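Local coordinates for arginine decarboxylase (Campylobacter jejuni subsp. jejuni, PDB 3NZP), which probably catalyses the pyridoxal 5'-phosphate-dependent decarboxylation of arginine to agmatine, a step in polyamine biosynthesis, at residues Leu362-Tyr366 with Leu408-Ile412. Residues are numbered along the deposited sequence; the frame is centred on the assembly and turned at random.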
loop_
_atom_site.group_PDB
_atom_site.type_symbol
_atom_site.label_atom_id
_atom_site.label_comp_id
_atom_site.label_asym_id
_atom_site.label_seq_id
_atom_site.Cartn_x
_atom_site.Cartn_y
_atom_site.Cartn_z
ATOM N N LEU B 362 41.331 6.433 -21.339
ATOM C CA LEU B 362 40.095 7.191 -21.338
ATOM C C LEU B 362 40.352 8.585 -21.908
ATOM O O LEU B 362 39.499 9.130 -22.611
ATOM C CB LEU B 362 39.511 7.282 -19.929
ATOM C CG LEU B 362 38.742 6.043 -19.459
ATOM C CD1 LEU B 362 38.522 6.098 -17.966
ATOM C CD2 LEU B 362 37.421 5.956 -20.190
ATOM N N TYR B 363 41.524 9.160 -21.623
ATOM C CA TYR B 363 41.851 10.489 -22.150
ATOM C C TYR B 363 41.903 10.439 -23.666
ATOM O O TYR B 363 41.163 11.145 -24.352
ATOM C CB TYR B 363 43.207 10.991 -21.643
ATOM C CG TYR B 363 43.151 11.806 -20.373
ATOM C CD1 TYR B 363 43.251 11.186 -19.126
ATOM C CD2 TYR B 363 42.998 13.196 -20.408
ATOM C CE1 TYR B 363 43.203 11.923 -17.932
ATOM C CE2 TYR B 363 42.946 13.946 -19.211
ATOM C CZ TYR B 363 43.052 13.295 -17.977
ATOM O OH TYR B 363 43.025 13.987 -16.789
ATOM N N ASP B 364 42.795 9.591 -24.169
ATOM C CA ASP B 364 42.998 9.396 -25.601
ATOM C C ASP B 364 41.681 9.240 -26.334
ATOM O O ASP B 364 41.533 9.702 -27.462
ATOM C CB ASP B 364 43.848 8.155 -25.826
ATOM C CG ASP B 364 45.121 8.195 -25.037
ATOM O OD1 ASP B 364 45.811 7.157 -24.953
ATOM O OD2 ASP B 364 45.429 9.276 -24.498
ATOM N N LEU B 365 40.733 8.568 -25.694
ATOM C CA LEU B 365 39.432 8.361 -26.293
ATOM C C LEU B 365 38.663 9.663 -26.389
ATOM O O LEU B 365 38.097 9.985 -27.436
ATOM C CB LEU B 365 38.630 7.361 -25.473
ATOM C CG LEU B 365 38.736 5.904 -25.917
ATOM C CD1 LEU B 365 40.199 5.513 -26.075
ATOM C CD2 LEU B 365 38.027 5.025 -24.897
ATOM N N TYR B 366 38.651 10.412 -25.290
ATOM C CA TYR B 366 37.944 11.684 -25.242
ATOM C C TYR B 366 38.479 12.645 -26.301
ATOM O O TYR B 366 37.744 13.480 -26.826
ATOM C CB TYR B 366 38.065 12.307 -23.841
ATOM C CG TYR B 366 37.262 13.584 -23.653
ATOM C CD1 TYR B 366 35.917 13.646 -24.033
ATOM C CD2 TYR B 366 37.840 14.728 -23.090
ATOM C CE1 TYR B 366 35.169 14.807 -23.862
ATOM C CE2 TYR B 366 37.099 15.899 -22.912
ATOM C CZ TYR B 366 35.761 15.930 -23.302
ATOM O OH TYR B 366 35.004 17.074 -23.142
ATOM N N LEU B 408 35.448 11.329 -17.093
ATOM C CA LEU B 408 35.891 11.113 -18.471
ATOM C C LEU B 408 34.851 10.287 -19.216
ATOM O O LEU B 408 34.407 10.657 -20.301
ATOM C CB LEU B 408 37.252 10.394 -18.475
ATOM C CG LEU B 408 38.467 11.265 -18.155
ATOM C CD1 LEU B 408 39.646 10.427 -17.684
ATOM C CD2 LEU B 408 38.815 12.048 -19.398
ATOM N N THR B 409 34.464 9.173 -18.607
ATOM C CA THR B 409 33.483 8.289 -19.196
ATOM C C THR B 409 32.242 9.071 -19.569
ATOM O O THR B 409 31.729 8.936 -20.681
ATOM C CB THR B 409 33.120 7.187 -18.227
ATOM O OG1 THR B 409 34.307 6.464 -17.880
ATOM C CG2 THR B 409 32.112 6.250 -18.845
ATOM N N HIS B 410 31.759 9.900 -18.648
ATOM C CA HIS B 410 30.580 10.705 -18.936
ATOM C C HIS B 410 30.845 11.679 -20.065
ATOM O O HIS B 410 30.040 11.796 -20.989
ATOM C CB HIS B 410 30.119 11.460 -17.699
ATOM C CG HIS B 410 29.213 10.660 -16.823
ATOM N ND1 HIS B 410 29.615 9.498 -16.200
ATOM C CD2 HIS B 410 27.907 10.827 -16.511
ATOM C CE1 HIS B 410 28.591 8.981 -15.544
ATOM N NE2 HIS B 410 27.543 9.767 -15.718
ATOM N N LEU B 411 31.973 12.377 -20.001
ATOM C CA LEU B 411 32.305 13.318 -21.061
ATOM C C LEU B 411 32.341 12.596 -22.411
ATOM O O LEU B 411 31.786 13.078 -23.398
ATOM C CB LEU B 411 33.659 13.978 -20.790
ATOM C CG LEU B 411 33.709 15.019 -19.666
ATOM C CD1 LEU B 411 35.149 15.508 -19.448
ATOM C CD2 LEU B 411 32.799 16.175 -20.034
ATOM N N ILE B 412 32.991 11.433 -22.442
ATOM C CA ILE B 412 33.106 10.642 -23.662
ATOM C C ILE B 412 31.746 10.192 -24.159
ATOM O O ILE B 412 31.460 10.252 -25.353
ATOM C CB ILE B 412 34.000 9.419 -23.440
ATOM C CG1 ILE B 412 35.457 9.873 -23.351
ATOM C CG2 ILE B 412 33.811 8.414 -24.558
ATOM C CD1 ILE B 412 36.411 8.806 -22.900
#
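Segments 362-366 and 408-412 are single turns of two helices that run nearly parallel. Their axes cross at 20° and approach to 9.6 Å. The CA atoms of L362 and L408 are 6.4 Å apart, and those of Y366 and I412 are 5.2 Å apart. No hydrogen bond links the two turns, so apolar contact joins them. L408 reaches across between L362 and Y363: its CD1 lies 3.9 Å from L362 CB and 3.9 Å from Y363 CE1, and its CD2 sits over one face of the Y363 ring. One turn on, I412 CD1 packs 3.7 Å from L365 CB and comes within 3.1 Å of L362 O. That carbonyl already accepts the helical hydrogen bond from Y366 N. Y366 CB lies 3.6 Å from I412 CG1. The Y366 ring extends over L411, whose CB makes a CH-pi contact 4.0 Å from the ring centroid. K415 adds a cation-pi contact to this ring. Both turns belong to the helical bundle domain, well away from the cofactor pocket. Helix 374-392 is the third partner: H384 and I388 touch L362, L385 touches T409, and S381 touches I412. The contact thus joins helix 357-368 to helix 399-420 beside helix 374-392.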